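PDB 1YDG: trp repressor binding protein WrbA from Deinococcus radiodurans, which catalyses the reduction of quinones to quinols by NADH or NADPH, as a homotetrameric flavoprotein carrying one FMN per monomer. Local coordinates for residues Thr4-Ser16 against Ala34-Thr46. Sequence-based numbering, arbitrary orientation.
With SO4 (sulfate ion), chain J.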
loop_
_atom_site.group_PDB
_atom_site.type_symbol
_atom_site.label_atom_id
_atom_site.label_comp_id
_atom_site.label_asym_id
_atom_site.label_seq_id
_atom_site.Cartn_x
_atom_site.Cartn_y
_atom_site.Cartn_z
ATOM N N THR B 4 -26.604 -14.990 -24.544
ATOM C CA THR B 4 -26.373 -16.210 -23.701
ATOM C C THR B 4 -24.920 -16.737 -23.791
ATOM O O THR B 4 -24.670 -17.961 -23.692
ATOM C CB THR B 4 -27.417 -17.356 -24.033
ATOM O OG1 THR B 4 -27.547 -17.528 -25.454
ATOM C CG2 THR B 4 -28.804 -17.027 -23.444
ATOM N N ALA B 5 -23.965 -15.817 -23.955
ATOM C CA ALA B 5 -22.546 -16.176 -24.004
ATOM C C ALA B 5 -22.088 -16.516 -22.593
ATOM O O ALA B 5 -22.416 -15.815 -21.648
ATOM C CB ALA B 5 -21.716 -15.022 -24.560
ATOM N N PRO B 6 -21.375 -17.627 -22.430
ATOM C CA PRO B 6 -20.689 -17.770 -21.156
ATOM C C PRO B 6 -19.681 -16.633 -20.936
ATOM O O PRO B 6 -19.050 -16.167 -21.886
ATOM C CB PRO B 6 -19.977 -19.116 -21.291
ATOM C CG PRO B 6 -20.755 -19.858 -22.357
ATOM C CD PRO B 6 -21.184 -18.792 -23.307
ATOM N N VAL B 7 -19.560 -16.195 -19.685
ATOM C CA VAL B 7 -18.507 -15.261 -19.282
ATOM C C VAL B 7 -17.138 -15.815 -19.669
ATOM O O VAL B 7 -16.852 -16.995 -19.463
ATOM C CB VAL B 7 -18.539 -15.009 -17.746
ATOM C CG1 VAL B 7 -17.290 -14.250 -17.267
ATOM C CG2 VAL B 7 -19.777 -14.237 -17.370
ATOM N N LYS B 8 -16.292 -14.962 -20.230
ATOM C CA LYS B 8 -14.942 -15.376 -20.622
ATOM C C LYS B 8 -13.983 -15.039 -19.489
ATOM O O LYS B 8 -13.787 -13.859 -19.176
ATOM C CB LYS B 8 -14.520 -14.664 -21.899
ATOM C CG LYS B 8 -15.340 -15.064 -23.121
ATOM C CD LYS B 8 -15.259 -14.011 -24.215
ATOM C CE LYS B 8 -16.039 -14.436 -25.488
ATOM N NZ LYS B 8 -17.362 -15.062 -25.188
ATOM N N LEU B 9 -13.394 -16.081 -18.897
ATOM C CA LEU B 9 -12.583 -15.965 -17.705
ATOM C C LEU B 9 -11.189 -16.437 -18.008
ATOM O O LEU B 9 -11.011 -17.581 -18.399
ATOM C CB LEU B 9 -13.180 -16.821 -16.573
ATOM C CG LEU B 9 -12.380 -16.978 -15.285
ATOM C CD1 LEU B 9 -12.260 -15.663 -14.490
ATOM C CD2 LEU B 9 -12.950 -18.107 -14.383
ATOM N N ALA B 10 -10.212 -15.556 -17.819
ATOM C CA ALA B 10 -8.793 -15.892 -17.931
ATOM C C ALA B 10 -8.164 -15.933 -16.552
ATOM O O ALA B 10 -8.199 -14.929 -15.823
ATOM C CB ALA B 10 -8.069 -14.866 -18.778
ATOM N N ILE B 11 -7.576 -17.079 -16.212
ATOM C CA ILE B 11 -6.768 -17.242 -14.997
ATOM C C ILE B 11 -5.321 -17.205 -15.437
ATOM O O ILE B 11 -4.860 -18.137 -16.106
ATOM C CB ILE B 11 -7.029 -18.592 -14.290
ATOM C CG1 ILE B 11 -8.531 -18.887 -14.127
ATOM C CG2 ILE B 11 -6.315 -18.655 -12.944
ATOM C CD1 ILE B 11 -9.292 -17.861 -13.373
ATOM N N VAL B 12 -4.621 -16.120 -15.099
ATOM C CA VAL B 12 -3.214 -15.924 -15.456
ATOM C C VAL B 12 -2.406 -16.036 -14.163
ATOM O O VAL B 12 -2.635 -15.282 -13.194
ATOM C CB VAL B 12 -2.950 -14.549 -16.116
ATOM C CG1 VAL B 12 -1.474 -14.385 -16.455
ATOM C CG2 VAL B 12 -3.792 -14.376 -17.351
ATOM N N PHE B 13 -1.520 -17.024 -14.119
ATOM C CA PHE B 13 -0.800 -17.350 -12.896
ATOM C C PHE B 13 0.667 -17.585 -13.194
ATOM O O PHE B 13 1.032 -18.124 -14.257
ATOM C CB PHE B 13 -1.411 -18.579 -12.207
ATOM C CG PHE B 13 -1.057 -19.878 -12.874
ATOM C CD1 PHE B 13 0.007 -20.644 -12.406
ATOM C CD2 PHE B 13 -1.748 -20.297 -13.996
ATOM C CE1 PHE B 13 0.359 -21.811 -13.028
ATOM C CE2 PHE B 13 -1.398 -21.478 -14.638
ATOM C CZ PHE B 13 -0.347 -22.233 -14.162
ATOM N N TYR B 14 1.514 -17.119 -12.285
ATOM C CA TYR B 14 2.896 -17.546 -12.235
ATOM C C TYR B 14 3.056 -18.551 -11.097
ATOM O O TYR B 14 2.457 -18.389 -10.027
ATOM C CB TYR B 14 3.881 -16.384 -12.037
ATOM C CG TYR B 14 5.271 -16.945 -11.967
ATOM C CD1 TYR B 14 5.871 -17.472 -13.097
ATOM C CD2 TYR B 14 5.920 -17.098 -10.743
ATOM C CE1 TYR B 14 7.133 -18.074 -13.028
ATOM C CE2 TYR B 14 7.169 -17.716 -10.653
ATOM C CZ TYR B 14 7.768 -18.197 -11.808
ATOM O OH TYR B 14 8.983 -18.803 -11.740
ATOM N N SER B 15 3.862 -19.583 -11.329
ATOM C CA SER B 15 4.195 -20.564 -10.301
ATOM C C SER B 15 5.614 -21.085 -10.538
ATOM O O SER B 15 5.931 -21.543 -11.649
ATOM C CB SER B 15 3.190 -21.726 -10.323
ATOM O OG SER B 15 3.434 -22.615 -9.239
ATOM N N SER B 16 6.476 -21.001 -9.516
ATOM C CA SER B 16 7.760 -21.679 -9.568
ATOM C C SER B 16 7.602 -23.135 -9.133
ATOM O O SER B 16 7.922 -24.060 -9.875
ATOM C CB SER B 16 8.785 -21.018 -8.648
ATOM O OG SER B 16 9.036 -19.685 -9.012
ATOM N N ALA B 34 -19.085 -22.624 -12.518
ATOM C CA ALA B 34 -19.929 -21.440 -12.545
ATOM C C ALA B 34 -20.466 -21.140 -13.939
ATOM O O ALA B 34 -21.142 -20.135 -14.130
ATOM C CB ALA B 34 -19.175 -20.231 -12.002
ATOM N N GLY B 35 -20.163 -21.993 -14.917
ATOM C CA GLY B 35 -20.701 -21.830 -16.273
ATOM C C GLY B 35 -19.895 -20.903 -17.170
ATOM O O GLY B 35 -20.347 -20.549 -18.272
ATOM N N ALA B 36 -18.717 -20.494 -16.712
ATOM C CA ALA B 36 -17.847 -19.650 -17.517
ATOM C C ALA B 36 -17.080 -20.468 -18.550
ATOM O O ALA B 36 -16.906 -21.675 -18.404
ATOM C CB ALA B 36 -16.859 -18.891 -16.620
ATOM N N GLU B 37 -16.636 -19.788 -19.599
ATOM C CA GLU B 37 -15.636 -20.317 -20.507
ATOM C C GLU B 37 -14.274 -19.941 -19.948
ATOM O O GLU B 37 -13.984 -18.758 -19.805
ATOM C CB GLU B 37 -15.803 -19.709 -21.904
ATOM C CG GLU B 37 -14.773 -20.220 -22.895
ATOM C CD GLU B 37 -15.072 -19.846 -24.327
ATOM O OE1 GLU B 37 -15.681 -18.782 -24.570
ATOM O OE2 GLU B 37 -14.668 -20.630 -25.217
ATOM N N VAL B 38 -13.440 -20.934 -19.639
ATOM C CA VAL B 38 -12.206 -20.672 -18.902
ATOM C C VAL B 38 -10.933 -20.916 -19.716
ATOM O O VAL B 38 -10.816 -21.925 -20.413
ATOM C CB VAL B 38 -12.144 -21.529 -17.618
ATOM C CG1 VAL B 38 -11.003 -21.079 -16.730
ATOM C CG2 VAL B 38 -13.484 -21.457 -16.844
ATOM N N ARG B 39 -9.992 -19.984 -19.616
ATOM C CA ARG B 39 -8.594 -20.233 -20.000
ATOM C C ARG B 39 -7.718 -20.231 -18.759
ATOM O O ARG B 39 -7.679 -19.249 -18.038
ATOM C CB ARG B 39 -8.066 -19.180 -20.974
ATOM C CG ARG B 39 -8.791 -19.188 -22.282
ATOM C CD ARG B 39 -8.172 -18.208 -23.263
ATOM N NE ARG B 39 -8.890 -18.256 -24.524
ATOM C CZ ARG B 39 -8.778 -17.368 -25.505
ATOM N NH1 ARG B 39 -7.932 -16.350 -25.413
ATOM N NH2 ARG B 39 -9.511 -17.526 -26.598
ATOM N N LEU B 40 -7.009 -21.331 -18.540
ATOM C CA LEU B 40 -5.929 -21.413 -17.578
ATOM C C LEU B 40 -4.617 -21.193 -18.313
ATOM O O LEU B 40 -4.278 -21.952 -19.222
ATOM C CB LEU B 40 -5.937 -22.793 -16.932
ATOM C CG LEU B 40 -4.830 -23.171 -15.952
ATOM C CD1 LEU B 40 -4.861 -22.228 -14.795
ATOM C CD2 LEU B 40 -5.037 -24.610 -15.484
ATOM N N LEU B 41 -3.886 -20.161 -17.908
ATOM C CA LEU B 41 -2.741 -19.631 -18.652
ATOM C C LEU B 41 -1.570 -19.380 -17.722
ATOM O O LEU B 41 -1.684 -18.668 -16.716
ATOM C CB LEU B 41 -3.130 -18.311 -19.319
ATOM C CG LEU B 41 -4.334 -18.387 -20.258
ATOM C CD1 LEU B 41 -4.941 -17.012 -20.407
ATOM C CD2 LEU B 41 -3.937 -18.967 -21.597
ATOM N N LYS B 42 -0.421 -19.935 -18.061
ATOM C CA LYS B 42 0.767 -19.734 -17.233
ATOM C C LYS B 42 1.564 -18.529 -17.710
ATOM O O LYS B 42 1.621 -18.204 -18.917
ATOM C CB LYS B 42 1.635 -21.004 -17.209
ATOM C CG LYS B 42 2.351 -21.285 -18.505
ATOM C CD LYS B 42 3.101 -22.608 -18.521
ATOM C CE LYS B 42 3.793 -22.808 -19.887
ATOM N NZ LYS B 42 3.971 -24.249 -20.251
ATOM N N VAL B 43 2.208 -17.872 -16.757
ATOM C CA VAL B 43 3.103 -16.776 -17.058
ATOM C C VAL B 43 4.463 -17.345 -17.489
ATOM O O VAL B 43 5.057 -18.173 -16.803
ATOM C CB VAL B 43 3.263 -15.815 -15.833
ATOM C CG1 VAL B 43 4.384 -14.816 -16.052
ATOM C CG2 VAL B 43 1.958 -15.077 -15.527
ATOM N N ARG B 44 4.964 -16.838 -18.602
ATOM C CA ARG B 44 6.277 -17.210 -19.121
ATOM C C ARG B 44 7.361 -17.138 -18.055
ATOM O O ARG B 44 7.483 -16.148 -17.309
ATOM C CB ARG B 44 6.687 -16.318 -20.298
ATOM C CG ARG B 44 7.960 -16.779 -20.969
ATOM C CD ARG B 44 8.467 -15.833 -22.027
ATOM N NE ARG B 44 7.647 -15.930 -23.228
ATOM C CZ ARG B 44 8.020 -15.518 -24.441
ATOM N NH1 ARG B 44 9.211 -14.941 -24.634
ATOM N NH2 ARG B 44 7.183 -15.664 -25.473
ATOM N N GLU B 45 8.148 -18.206 -18.015
ATOM C CA GLU B 45 9.258 -18.333 -17.104
ATOM C C GLU B 45 10.458 -17.624 -17.692
ATOM O O GLU B 45 10.867 -17.888 -18.824
ATOM C CB GLU B 45 9.560 -19.824 -16.869
ATOM C CG GLU B 45 10.715 -20.084 -15.966
ATOM C CD GLU B 45 10.506 -19.448 -14.610
ATOM O OE1 GLU B 45 11.063 -18.358 -14.386
ATOM O OE2 GLU B 45 9.737 -20.011 -13.822
ATOM N N THR B 46 11.023 -16.704 -16.926
ATOM C CA THR B 46 12.201 -15.973 -17.355
ATOM C C THR B 46 13.495 -16.459 -16.696
ATOM O O THR B 46 14.586 -16.125 -17.174
ATOM C CB THR B 46 12.039 -14.475 -17.052
ATOM O OG1 THR B 46 11.829 -14.308 -15.649
ATOM C CG2 THR B 46 10.834 -13.907 -17.795
HETATM S S SO4 J . 4.735 -21.298 -6.087
HETATM O O1 SO4 J . 4.848 -22.685 -5.633
HETATM O O2 SO4 J . 4.476 -20.428 -4.959
HETATM O O3 SO4 J . 5.999 -20.948 -6.735
HETATM O O4 SO4 J . 3.610 -21.176 -7.006
HETATM O O HOH W 1 -17.929 -17.314 -24.135
HETATM O O HOH W 2 -21.295 -17.610 -17.505
HETATM O O HOH W 3 7.336 -21.318 -14.110
HETATM O O HOH W 4 4.167 -20.083 -14.163
#
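Pro6 lays its CB against the carbonyl of Gly35 (CB to O 3.4 Å), just before strands 8-13 and 37-42 begin to run side by side in parallel. From Val7 to Val43 seven backbone hydrogen bonds join them, Leu9, Ile11 and Phe13 giving their N-H and, with Val7, taking one at their O. Lys8 and Glu37 point the same way, with NZ 4.1 Å from OE1, too far for a salt bridge; one water bonds to both atoms. Leu9 and Ile11 pack on Val38, CD2 against CG2 and CG1 against CG1. On the other face, shared by Ala10 and Val12, Leu41 rests CD1 against both CB of Ala10 and CG2 of Val12, while CG1 of Val12 meets CG2 of Val43 at 3.6 Å. The Phe13 ring, its CG set between the backbone N and the carbonyl carbon (chi1 76°), touches CD1 of Leu40 with CE2 (3.5 Å) and takes CA of Lys42 over one face as a CH-pi contact. Tyr14 gives its OH proton to the syn lone pair of OE2 of Glu45 (2.5 Å), ring and carboxylate planes 82° apart; Trp58 also donates to OE2. A phenylalanine here would probably leave the buried ring in place but cost that carboxylate a donor. Beyond it, OG of Ser15 (2.7 Å to O4) and N of Ser16 (2.8 Å to O3) hold a sulfate, with Thr17, Thr19 and Gly20. This is the first beta-alpha-beta unit of a flavodoxin-like fold, its two strands connected through helix 19-33, the first leading into the FMN-binding loop, where the sulfate probably marks the phosphate site.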